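Side-chain contacts in cystathionine gamma-synthase (Xanthomonas oryzae pv. oryzae KACC 10331, PDB 6LD7), which probably makes cystathionine with pyridoxal 5'-phosphate as cofactor in methionine biosynthesis, as a member of the trans-sulfuration enzyme family: residues C[89-94]-C[117-122]; C[129-134]-C[142-147]; C[215-220]-C[249-254]; C[271-276]-C[309-314]. The protein carries 1 engineered substitution. All coordinates share one frame; numbering follows the deposited sequence.

Contact 1. Residues C[89-94]-C[117-122]; sequences GAINLV and RLFNAL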
loop_
_atom_site.group_PDB
_atom_site.type_symbol
_atom_site.label_atom_id
_atom_site.label_comp_id
_atom_site.label_asym_id
_atom_site.label_seq_id
_atom_site.Cartn_x
_atom_site.Cartn_y
_atom_site.Cartn_z
ATOM N N GLY C 89 -18.442 2.631 13.253
ATOM C CA GLY C 89 -18.789 3.851 12.515
ATOM C C GLY C 89 -20.014 3.670 11.670
ATOM O O GLY C 89 -20.753 4.607 11.498
ATOM N N ALA C 90 -20.211 2.476 11.130
ATOM C CA ALA C 90 -21.434 2.140 10.389
ATOM C C ALA C 90 -22.666 2.211 11.308
ATOM O O ALA C 90 -23.649 2.793 10.891
ATOM C CB ALA C 90 -21.298 0.769 9.737
ATOM N N ILE C 91 -22.579 1.688 12.504
ATOM C CA ILE C 91 -23.637 1.792 13.531
ATOM C C ILE C 91 -23.853 3.259 13.915
ATOM O O ILE C 91 -24.999 3.746 13.844
ATOM C CB ILE C 91 -23.326 0.887 14.733
ATOM C CG1 ILE C 91 -23.364 -0.553 14.232
ATOM C CG2 ILE C 91 -24.363 1.119 15.832
ATOM C CD1 ILE C 91 -22.791 -1.525 15.180
ATOM N N ASN C 92 -22.749 3.966 14.176
ATOM C CA ASN C 92 -22.769 5.417 14.461
ATOM C C ASN C 92 -23.501 6.168 13.337
ATOM O O ASN C 92 -24.410 7.013 13.632
ATOM C CB ASN C 92 -21.327 5.882 14.689
ATOM C CG ASN C 92 -21.235 7.357 15.047
ATOM O OD1 ASN C 92 -22.198 7.818 15.561
ATOM N ND2 ASN C 92 -20.050 7.950 15.126
ATOM N N LEU C 93 -23.129 5.914 12.075
ATOM C CA LEU C 93 -23.791 6.567 10.933
ATOM C C LEU C 93 -25.324 6.366 10.951
ATOM O O LEU C 93 -26.121 7.340 10.842
ATOM C CB LEU C 93 -23.149 5.978 9.693
ATOM C CG LEU C 93 -23.830 6.443 8.409
ATOM C CD1 LEU C 93 -23.820 7.947 8.285
ATOM C CD2 LEU C 93 -23.209 5.789 7.215
ATOM N N VAL C 94 -25.799 5.140 11.135
ATOM C CA VAL C 94 -27.259 4.883 11.154
ATOM C C VAL C 94 -27.926 5.643 12.305
ATOM O O VAL C 94 -28.954 6.198 12.057
ATOM C CB VAL C 94 -27.550 3.403 11.292
ATOM C CG1 VAL C 94 -29.033 3.176 11.480
ATOM C CG2 VAL C 94 -26.956 2.624 10.114
ATOM N N ARG C 117 -22.179 -0.445 24.211
ATOM C CA ARG C 117 -21.352 0.665 24.797
ATOM C C ARG C 117 -21.750 1.986 24.123
ATOM O O ARG C 117 -22.049 2.980 24.839
ATOM C CB ARG C 117 -19.891 0.288 24.627
ATOM C CG ARG C 117 -18.923 1.442 24.826
ATOM C CD ARG C 117 -17.462 1.114 24.667
ATOM N NE ARG C 117 -16.880 0.403 23.488
ATOM C CZ ARG C 117 -17.174 0.372 22.107
ATOM N NH1 ARG C 117 -18.222 0.943 21.379
ATOM N NH2 ARG C 117 -16.265 -0.348 21.450
ATOM N N LEU C 118 -21.886 1.965 22.789
ATOM C CA LEU C 118 -22.233 3.169 22.012
ATOM C C LEU C 118 -23.684 3.573 22.316
ATOM O O LEU C 118 -23.924 4.790 22.669
ATOM C CB LEU C 118 -21.967 2.969 20.515
ATOM C CG LEU C 118 -22.390 4.164 19.667
ATOM C CD1 LEU C 118 -21.673 5.460 20.123
ATOM C CD2 LEU C 118 -22.167 3.900 18.202
ATOM N N PHE C 119 -24.634 2.623 22.265
ATOM C CA PHE C 119 -26.040 2.947 22.579
ATOM C C PHE C 119 -26.128 3.482 24.003
ATOM O O PHE C 119 -26.777 4.465 24.166
ATOM C CB PHE C 119 -26.969 1.752 22.421
ATOM C CG PHE C 119 -26.896 1.047 21.100
ATOM C CD1 PHE C 119 -26.623 1.747 19.926
ATOM C CD2 PHE C 119 -27.153 -0.305 21.008
ATOM C CE1 PHE C 119 -26.579 1.093 18.700
ATOM C CE2 PHE C 119 -27.071 -0.955 19.790
ATOM C CZ PHE C 119 -26.773 -0.268 18.638
ATOM N N ASN C 120 -25.508 2.881 24.998
ATOM C CA ASN C 120 -25.637 3.390 26.394
ATOM C C ASN C 120 -25.054 4.778 26.542
ATOM O O ASN C 120 -25.707 5.577 27.167
ATOM C CB ASN C 120 -25.035 2.476 27.483
ATOM C CG ASN C 120 -25.929 1.264 27.672
ATOM O OD1 ASN C 120 -27.163 1.388 27.580
ATOM N ND2 ASN C 120 -25.339 0.083 27.735
ATOM N N ALA C 121 -23.940 5.084 25.870
ATOM C CA ALA C 121 -23.246 6.391 26.036
ATOM C C ALA C 121 -24.109 7.474 25.410
ATOM O O ALA C 121 -24.320 8.532 26.066
ATOM C CB ALA C 121 -21.842 6.342 25.441
ATOM N N LEU C 122 -24.706 7.214 24.250
ATOM C CA LEU C 122 -25.492 8.264 23.587
ATOM C C LEU C 122 -26.894 8.386 24.251
ATOM O O LEU C 122 -27.463 9.491 24.315
ATOM C CB LEU C 122 -25.583 7.937 22.100
ATOM C CG LEU C 122 -24.265 7.898 21.333
ATOM C CD1 LEU C 122 -24.544 7.634 19.857
ATOM C CD2 LEU C 122 -23.476 9.185 21.535
#
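The Phe119 ring receives Ile91 obliquely: the CG2 methyl of Ile91 lies 3.6 Å from CE1 of Phe119 and 4.0 Å from its CZ, and the two side chains cross at about a right angle. The other flat group is the Asn92 amide, which looks to the subunit interface: ND2 makes a weak hydrogen bond to the carbonyl of Leu240 of the second subunit, while the aliphatic root of the residue serves this contact. There CB of Asn92 rests 4.1 Å from CD2 of Leu118. That same Leu118 methyl also touches Ile91, whose CG2 is 4.3 Å away, and CD2 lies against N and CA of Asn92 too, 4.1 Å from each. In Ile91, chi1 of -65° turns CG1 beside the backbone N and leaves CG2 opposite that nitrogen, aimed at the ring. The two helices, 87-98 and 113-124, flank the seven-stranded sheet of the cofactor-binding domain found in fold-type I pyridoxal phosphate enzymes; helix 113-124 is the connection of a beta-alpha-beta crossover between the parallel neighbours 104-108 and 129-133. The axes of segments 89-94 and 117-122 pass 11.2 Å apart at 38°, a wide spacing bridged by the ends of long side chains: Ile91 and Leu118 point toward the other helix, and Phe119 brings its ring end near. Leu95 widens the apolar patch, meeting Leu118, Phe119 and Leu122, and Met88 adds to it. From the second subunit, Ala239 packs on Leu118.

Contact 2. Residues C[129-134]-C[142-147]; sequences ALITAD and ADALAQ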
loop_
_atom_site.group_PDB
_atom_site.type_symbol
_atom_site.label_atom_id
_atom_site.label_comp_id
_atom_site.label_asym_id
_atom_site.label_seq_id
_atom_site.Cartn_x
_atom_site.Cartn_y
_atom_site.Cartn_z
ATOM N N ALA C 129 -33.913 7.399 23.243
ATOM C CA ALA C 129 -34.180 6.446 24.334
ATOM C C ALA C 129 -33.987 5.005 23.780
ATOM O O ALA C 129 -34.142 4.772 22.582
ATOM C CB ALA C 129 -35.583 6.677 24.859
ATOM N N LEU C 130 -33.571 4.108 24.639
ATOM C CA LEU C 130 -33.318 2.671 24.400
ATOM C C LEU C 130 -34.457 1.856 25.010
ATOM O O LEU C 130 -34.766 2.133 26.142
ATOM C CB LEU C 130 -32.116 2.241 25.220
ATOM C CG LEU C 130 -30.800 2.715 24.727
ATOM C CD1 LEU C 130 -29.718 1.956 25.489
ATOM C CD2 LEU C 130 -30.762 2.483 23.222
ATOM N N ILE C 131 -34.878 0.823 24.329
ATOM C CA ILE C 131 -35.696 -0.301 24.856
ATOM C C ILE C 131 -34.886 -1.561 24.581
ATOM O O ILE C 131 -34.454 -1.748 23.445
ATOM C CB ILE C 131 -37.087 -0.354 24.211
ATOM C CG1 ILE C 131 -37.941 0.848 24.594
ATOM C CG2 ILE C 131 -37.840 -1.609 24.641
ATOM C CD1 ILE C 131 -39.171 0.974 23.718
ATOM N N THR C 132 -34.673 -2.396 25.575
ATOM C CA THR C 132 -34.039 -3.694 25.353
ATOM C C THR C 132 -35.131 -4.767 25.205
ATOM O O THR C 132 -36.195 -4.628 25.763
ATOM C CB THR C 132 -32.874 -3.916 26.309
ATOM O OG1 THR C 132 -33.108 -5.281 26.655
ATOM C CG2 THR C 132 -32.794 -2.978 27.476
ATOM N N ALA C 133 -34.932 -5.733 24.317
ATOM C CA ALA C 133 -35.946 -6.748 23.964
ATOM C C ALA C 133 -35.223 -8.017 23.582
ATOM O O ALA C 133 -34.097 -7.965 23.043
ATOM C CB ALA C 133 -36.826 -6.298 22.841
ATOM N N ASP C 134 -35.845 -9.132 23.880
ATOM C CA ASP C 134 -35.440 -10.447 23.330
ATOM C C ASP C 134 -36.291 -10.638 22.084
ATOM O O ASP C 134 -37.495 -10.974 22.205
ATOM C CB ASP C 134 -35.566 -11.552 24.380
ATOM C CG ASP C 134 -35.070 -12.892 23.849
ATOM O OD1 ASP C 134 -34.983 -13.060 22.544
ATOM O OD2 ASP C 134 -34.796 -13.747 24.719
ATOM N N ALA C 142 -43.399 -7.504 21.220
ATOM C CA ALA C 142 -44.687 -6.803 21.100
ATOM C C ALA C 142 -44.690 -5.636 22.097
ATOM O O ALA C 142 -45.272 -4.619 21.754
ATOM C CB ALA C 142 -45.902 -7.727 21.295
ATOM N N ASP C 143 -44.195 -5.831 23.315
ATOM C CA ASP C 143 -44.100 -4.764 24.351
ATOM C C ASP C 143 -43.184 -3.605 23.891
ATOM O O ASP C 143 -43.509 -2.468 24.145
ATOM C CB ASP C 143 -43.625 -5.344 25.695
ATOM C CG ASP C 143 -44.687 -6.249 26.401
ATOM O OD1 ASP C 143 -45.889 -6.350 25.954
ATOM O OD2 ASP C 143 -44.283 -6.949 27.305
ATOM N N ALA C 144 -42.082 -3.886 23.207
ATOM C CA ALA C 144 -41.194 -2.846 22.643
ATOM C C ALA C 144 -41.957 -2.107 21.587
ATOM O O ALA C 144 -41.996 -0.891 21.650
ATOM C CB ALA C 144 -39.979 -3.510 22.072
ATOM N N LEU C 145 -42.595 -2.817 20.668
ATOM C CA LEU C 145 -43.242 -2.127 19.521
ATOM C C LEU C 145 -44.478 -1.326 19.946
ATOM O O LEU C 145 -44.881 -0.493 19.160
ATOM C CB LEU C 145 -43.629 -3.117 18.423
ATOM C CG LEU C 145 -42.476 -3.892 17.781
ATOM C CD1 LEU C 145 -43.012 -4.771 16.671
ATOM C CD2 LEU C 145 -41.402 -2.972 17.213
ATOM N N ALA C 146 -45.127 -1.646 21.070
ATOM C CA ALA C 146 -46.326 -0.910 21.562
ATOM C C ALA C 146 -45.900 0.509 22.010
ATOM O O ALA C 146 -46.766 1.328 22.144
ATOM C CB ALA C 146 -47.026 -1.610 22.704
ATOM N N GLN C 147 -44.613 0.766 22.205
ATOM C CA GLN C 147 -44.032 2.083 22.523
ATOM C C GLN C 147 -43.761 2.877 21.223
ATOM O O GLN C 147 -43.327 3.969 21.333
ATOM C CB GLN C 147 -42.831 1.848 23.461
ATOM C CG GLN C 147 -43.276 1.265 24.809
ATOM C CD GLN C 147 -42.133 0.787 25.691
ATOM O OE1 GLN C 147 -41.900 -0.420 25.878
ATOM N NE2 GLN C 147 -41.375 1.707 26.268
#
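Two torsions let Ile131 reach Ala144 and Gln147 together. Its chi1 of -67° sets CG2 opposite the backbone N, where the methyl meets CB of Ala144 at 3.8 Å. The other branch continues extended, with chi2 166°, and carries CD1 to the side chain of Gln147: CD1 of Ile131 is 3.8 Å from CB of Gln147 and 3.6 Å from its CD. The glutamine chain is itself extended beyond CG and crosses the isoleucine obliquely. Further along the strand, CB of Ala133 approaches CB of Ala144 at 4.3 Å; two small residues allow the helix to come near the sheet here, while the longer isoleucine fills the space beside them. Strand 129-133 is the outermost strand at this end of the large sheet, bonded through its backbone to strand 104-108, and helix 138-145 follows it before the chain returns to strand 151-155 on the far side of 104-108. Leu130 and Thr132 serve the other face, toward helix 113-124. Methyl groups thus join strand and helix at Ala144, whereas at the exposed margin the flat amide group of Gln147, together with its CB, lies against CD1 of Ile131 in van der Waals contact.

Contact 3. Residues C[215-220]-C[249-254]; sequences SDVVGG and AFLTLR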
loop_
_atom_site.group_PDB
_atom_site.type_symbol
_atom_site.label_atom_id
_atom_site.label_comp_id
_atom_site.label_asym_id
_atom_site.label_seq_id
_atom_site.Cartn_x
_atom_site.Cartn_y
_atom_site.Cartn_z
ATOM N N SER C 215 -7.943 -10.142 7.939
ATOM C CA SER C 215 -7.506 -9.604 9.251
ATOM C C SER C 215 -6.578 -8.408 9.071
ATOM O O SER C 215 -5.690 -8.253 9.840
ATOM C CB SER C 215 -6.805 -10.716 10.024
ATOM O OG SER C 215 -7.740 -11.741 10.305
ATOM N N ASP C 216 -6.649 -7.697 7.967
ATOM C CA ASP C 216 -5.690 -6.600 7.742
ATOM C C ASP C 216 -6.419 -5.288 7.405
ATOM O O ASP C 216 -5.745 -4.427 6.885
ATOM C CB ASP C 216 -4.677 -7.024 6.698
ATOM C CG ASP C 216 -5.227 -7.441 5.348
ATOM O OD1 ASP C 216 -6.502 -7.301 5.156
ATOM O OD2 ASP C 216 -4.392 -7.981 4.511
ATOM N N VAL C 217 -7.734 -5.202 7.617
ATOM C CA VAL C 217 -8.523 -3.959 7.432
ATOM C C VAL C 217 -9.566 -3.932 8.525
ATOM O O VAL C 217 -10.229 -4.986 8.756
ATOM C CB VAL C 217 -9.287 -3.952 6.117
ATOM C CG1 VAL C 217 -10.245 -2.780 6.066
ATOM C CG2 VAL C 217 -8.410 -3.992 4.901
ATOM N N VAL C 218 -9.767 -2.761 9.111
ATOM C CA VAL C 218 -10.914 -2.495 9.962
ATOM C C VAL C 218 -11.792 -1.622 9.065
ATOM O O VAL C 218 -11.241 -0.728 8.484
ATOM C CB VAL C 218 -10.524 -1.838 11.294
ATOM C CG1 VAL C 218 -11.735 -1.389 12.123
ATOM C CG2 VAL C 218 -9.628 -2.715 12.142
ATOM N N GLY C 219 -13.089 -1.937 8.912
ATOM C CA GLY C 219 -14.017 -1.191 8.033
ATOM C C GLY C 219 -15.476 -1.525 8.356
ATOM O O GLY C 219 -15.725 -2.524 8.988
ATOM N N GLY C 220 -16.416 -0.718 7.857
ATOM C CA GLY C 220 -17.844 -0.959 7.909
ATOM C C GLY C 220 -18.514 -0.609 6.621
ATOM O O GLY C 220 -17.882 -0.004 5.732
ATOM N N ALA C 249 -10.508 0.260 1.219
ATOM C CA ALA C 249 -11.543 -0.188 0.299
ATOM C C ALA C 249 -10.952 -1.105 -0.761
ATOM O O ALA C 249 -11.607 -2.051 -1.184
ATOM C CB ALA C 249 -12.275 0.968 -0.298
ATOM N N PHE C 250 -9.760 -0.785 -1.234
ATOM C CA PHE C 250 -9.040 -1.623 -2.212
ATOM C C PHE C 250 -8.788 -3.012 -1.608
ATOM O O PHE C 250 -9.027 -4.066 -2.302
ATOM C CB PHE C 250 -7.735 -0.954 -2.690
ATOM C CG PHE C 250 -6.730 -1.916 -3.243
ATOM C CD1 PHE C 250 -6.891 -2.421 -4.533
ATOM C CD2 PHE C 250 -5.696 -2.388 -2.453
ATOM C CE1 PHE C 250 -6.024 -3.370 -5.035
ATOM C CE2 PHE C 250 -4.811 -3.349 -2.974
ATOM C CZ PHE C 250 -5.000 -3.863 -4.244
ATOM N N LEU C 251 -8.184 -3.080 -0.432
ATOM C CA LEU C 251 -7.866 -4.396 0.156
ATOM C C LEU C 251 -9.175 -5.168 0.433
ATOM O O LEU C 251 -9.179 -6.404 0.292
ATOM C CB LEU C 251 -7.118 -4.206 1.463
ATOM C CG LEU C 251 -5.605 -3.996 1.356
ATOM C CD1 LEU C 251 -5.021 -4.079 2.736
ATOM C CD2 LEU C 251 -4.974 -5.052 0.413
ATOM N N THR C 252 -10.219 -4.493 0.869
ATOM C CA THR C 252 -11.515 -5.161 1.157
ATOM C C THR C 252 -12.226 -5.644 -0.082
ATOM O O THR C 252 -12.631 -6.760 -0.041
ATOM C CB THR C 252 -12.441 -4.568 2.229
ATOM O OG1 THR C 252 -13.887 -4.648 2.173
ATOM C CG2 THR C 252 -11.850 -3.480 3.008
ATOM N N LEU C 253 -12.216 -4.921 -1.171
ATOM C CA LEU C 253 -12.734 -5.464 -2.413
ATOM C C LEU C 253 -11.873 -6.675 -2.834
ATOM O O LEU C 253 -12.434 -7.738 -3.288
ATOM C CB LEU C 253 -12.719 -4.345 -3.435
ATOM C CG LEU C 253 -13.518 -4.645 -4.667
ATOM C CD1 LEU C 253 -14.984 -4.809 -4.350
ATOM C CD2 LEU C 253 -13.310 -3.549 -5.683
ATOM N N ARG C 254 -10.570 -6.596 -2.697
ATOM C CA ARG C 254 -9.723 -7.769 -2.993
ATOM C C ARG C 254 -10.182 -8.984 -2.170
ATOM O O ARG C 254 -10.345 -10.095 -2.708
ATOM C CB ARG C 254 -8.278 -7.440 -2.704
ATOM C CG ARG C 254 -7.295 -8.424 -3.328
ATOM C CD ARG C 254 -5.892 -8.081 -2.881
ATOM N NE ARG C 254 -4.816 -8.555 -3.708
ATOM C CZ ARG C 254 -4.036 -9.572 -3.419
ATOM N NH1 ARG C 254 -4.162 -10.237 -2.286
ATOM N NH2 ARG C 254 -2.992 -9.785 -4.161
#
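Apolar contacts dominate, and Val217 makes most of them, touching two consecutive helix residues. Its CG1 faces Thr252 alone, meeting CG2 of Thr252 at 3.5 Å, the valine and threonine crossing at about a right angle. CG2 of Val217 sits between Leu251 and the methyl of Thr252; it lies 3.7 Å from CB of Leu251 and 4.0 Å from CD1 of the same leucine, so it touches both the root and one branch of that side chain. With chi1 at 171°, CG1 stands opposite the backbone N and CG2 beside it. A beta-branched residue suits the spot because both methyls are used; Thr252 likewise contributes a methyl here.

The polar side of the contact belongs to Asp216. Its CG is 4.3 Å from CD1 of Leu251, which merely lies alongside. The charge is answered by another chain, where Arg254 of the third subunit offers NE to OD2 in an intersubunit salt bridge. The relation is reciprocal, and Leu251 packs against its own counterpart there.

Residues 215-219 are the last part of the loop from strand 202-206, which runs past Lys209, predicted to carry the cofactor, and Gly220 opens strand 220-224. Gly220 bonds through its backbone to Thr84 of strand 80-84, while helix 246-256 covers Val217 and is backed through Leu68 by helix 63-76.

Contact 4. Residues C[271-276]-C[309-314]; sequences DAIAEL and AMMSFE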
loop_
_atom_site.group_PDB
_atom_site.type_symbol
_atom_site.label_atom_id
_atom_site.label_comp_id
_atom_site.label_asym_id
_atom_site.label_seq_id
_atom_site.Cartn_x
_atom_site.Cartn_y
_atom_site.Cartn_z
ATOM N N ASP C 271 -19.043 -27.727 9.823
ATOM C CA ASP C 271 -19.864 -28.987 9.840
ATOM C C ASP C 271 -19.036 -30.144 10.425
ATOM O O ASP C 271 -19.556 -30.828 11.318
ATOM C CB ASP C 271 -20.356 -29.354 8.443
ATOM C CG ASP C 271 -21.352 -28.328 7.908
ATOM O OD1 ASP C 271 -21.720 -27.379 8.670
ATOM O OD2 ASP C 271 -21.683 -28.387 6.687
ATOM N N ALA C 272 -17.753 -30.260 10.059
ATOM C CA ALA C 272 -16.918 -31.352 10.613
ATOM C C ALA C 272 -16.633 -31.096 12.089
ATOM O O ALA C 272 -16.678 -32.011 12.839
ATOM C CB ALA C 272 -15.679 -31.487 9.816
ATOM N N ILE C 273 -16.450 -29.840 12.522
ATOM C CA ILE C 273 -16.017 -29.603 13.889
ATOM C C ILE C 273 -17.236 -29.803 14.748
ATOM O O ILE C 273 -17.113 -30.339 15.891
ATOM C CB ILE C 273 -15.355 -28.215 14.023
ATOM C CG1 ILE C 273 -13.961 -28.293 13.409
ATOM C CG2 ILE C 273 -15.302 -27.789 15.456
ATOM C CD1 ILE C 273 -13.327 -26.978 13.072
ATOM N N ALA C 274 -18.372 -29.326 14.295
ATOM C CA ALA C 274 -19.647 -29.495 15.048
ATOM C C ALA C 274 -19.941 -30.990 15.247
ATOM O O ALA C 274 -20.342 -31.376 16.354
ATOM C CB ALA C 274 -20.797 -28.805 14.343
ATOM N N GLU C 275 -19.770 -31.812 14.226
ATOM C CA GLU C 275 -19.852 -33.286 14.407
ATOM C C GLU C 275 -18.892 -33.760 15.528
ATOM O O GLU C 275 -19.282 -34.664 16.247
ATOM C CB GLU C 275 -19.469 -34.073 13.144
ATOM C CG GLU C 275 -20.612 -34.441 12.242
ATOM C CD GLU C 275 -20.911 -35.928 12.159
ATOM O OE1 GLU C 275 -21.024 -36.539 13.218
ATOM O OE2 GLU C 275 -20.995 -36.478 11.010
ATOM N N LEU C 276 -17.617 -33.346 15.587
ATOM C CA LEU C 276 -16.704 -33.874 16.652
ATOM C C LEU C 276 -17.218 -33.406 18.025
ATOM O O LEU C 276 -17.243 -34.182 18.972
ATOM C CB LEU C 276 -15.309 -33.325 16.419
ATOM C CG LEU C 276 -14.337 -33.507 17.581
ATOM C CD1 LEU C 276 -13.845 -34.979 17.586
ATOM C CD2 LEU C 276 -13.158 -32.550 17.454
ATOM N N ALA C 309 -19.827 -20.441 10.106
ATOM C CA ALA C 309 -18.582 -21.037 10.608
ATOM C C ALA C 309 -18.218 -20.464 11.976
ATOM O O ALA C 309 -17.087 -20.651 12.414
ATOM C CB ALA C 309 -17.518 -20.871 9.559
ATOM N N MET C 310 -19.130 -19.783 12.642
ATOM C CA MET C 310 -18.982 -19.436 14.083
ATOM C C MET C 310 -19.726 -20.478 14.909
ATOM O O MET C 310 -20.836 -20.848 14.574
ATOM C CB MET C 310 -19.590 -18.071 14.411
ATOM C CG MET C 310 -18.982 -16.903 13.595
ATOM S SD MET C 310 -17.191 -16.707 13.883
ATOM C CE MET C 310 -17.326 -16.396 15.664
ATOM N N MET C 311 -19.121 -20.876 15.990
ATOM C CA MET C 311 -19.786 -21.713 16.983
ATOM C C MET C 311 -19.113 -21.513 18.340
ATOM O O MET C 311 -17.967 -21.003 18.445
ATOM C CB MET C 311 -19.744 -23.191 16.552
ATOM C CG MET C 311 -18.454 -23.862 16.752
ATOM S SD MET C 311 -18.540 -25.630 16.184
ATOM C CE MET C 311 -18.892 -25.394 14.444
ATOM N N SER C 312 -19.854 -21.878 19.355
ATOM C CA SER C 312 -19.400 -21.945 20.755
ATOM C C SER C 312 -19.695 -23.313 21.326
ATOM O O SER C 312 -20.639 -23.937 20.878
ATOM C CB SER C 312 -20.077 -20.847 21.576
ATOM O OG SER C 312 -19.595 -19.617 21.115
ATOM N N PHE C 313 -19.010 -23.658 22.409
ATOM C CA PHE C 313 -19.190 -24.915 23.129
ATOM C C PHE C 313 -18.701 -24.733 24.575
ATOM O O PHE C 313 -17.773 -23.929 24.861
ATOM C CB PHE C 313 -18.520 -26.054 22.322
ATOM C CG PHE C 313 -17.020 -26.109 22.415
ATOM C CD1 PHE C 313 -16.251 -25.334 21.596
ATOM C CD2 PHE C 313 -16.399 -26.819 23.420
ATOM C CE1 PHE C 313 -14.882 -25.305 21.714
ATOM C CE2 PHE C 313 -15.017 -26.819 23.532
ATOM C CZ PHE C 313 -14.262 -26.095 22.650
ATOM N N GLU C 314 -19.396 -25.389 25.488
ATOM C CA GLU C 314 -19.071 -25.438 26.938
ATOM C C GLU C 314 -18.234 -26.664 27.215
ATOM O O GLU C 314 -18.688 -27.761 26.933
ATOM C CB GLU C 314 -20.342 -25.497 27.757
ATOM C CG GLU C 314 -20.990 -24.145 27.785
ATOM C CD GLU C 314 -22.369 -24.124 28.388
ATOM O OE1 GLU C 314 -23.069 -23.081 28.179
ATOM O OE2 GLU C 314 -22.707 -25.152 29.080
#
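The shorter of the two helical bonds within 271-276 runs from N of Glu275 to O of Asp271, 3.1 Å, in the turn that presents Ile273 and Ala274 to Met311. On the strand side Met311 makes the contact. Its CG is wedged between the backbone N and the carbonyl carbon (chi1 77°), the chain then runs straight, and a bend at chi3 of 62° turns the terminal methyl toward the helix. SD of Met311 comes to 4.0 Å from CG2 of Ile273, the two side chains passing at a slant, and CE of Met311 settles 3.9 Å from CB of Ala274. An alanine gives this long side chain room, and the isoleucine's methyl borders its sulfur. Helix 259-277 thereby lies over strand 310-315 of the smaller, C-terminal sheet, whose strand 370-374 holds Met311 through backbone bonds to Leu373. Ala270 and Ile375 also touch Met311, while Leu387 of helix 380-396 packs on Ile273. CA of Ala274 lies 8.0 Å from CA of Met311, a span the flexible thioether bridges. With sulfur and carbon as the meeting atoms, the contact rests on dispersion and exclusion of water.

Contacts 1, 3 and 4 are buried, whereas contact 2 lies at an edge of the large sheet and is partly open. Contacts 1 and 2 are neighbours: helix 113-124 leads into strand 129-133, and Phe119 and Asn120 touch Leu130. Contact 3 meets contact 1 where Ala90 packs on Gly220. Contact 4 stands apart in the smaller sheet, about 11 Å from contact 3 at the nearest atoms, although helices 246-256 and 259-277 are consecutive. All four are chiefly apolar across their segments, but their surroundings differ: contacts 1 and 3 border subunit interfaces and turn polar groups to other chains, while contacts 2 and 4 touch no other protein chain of the assembly.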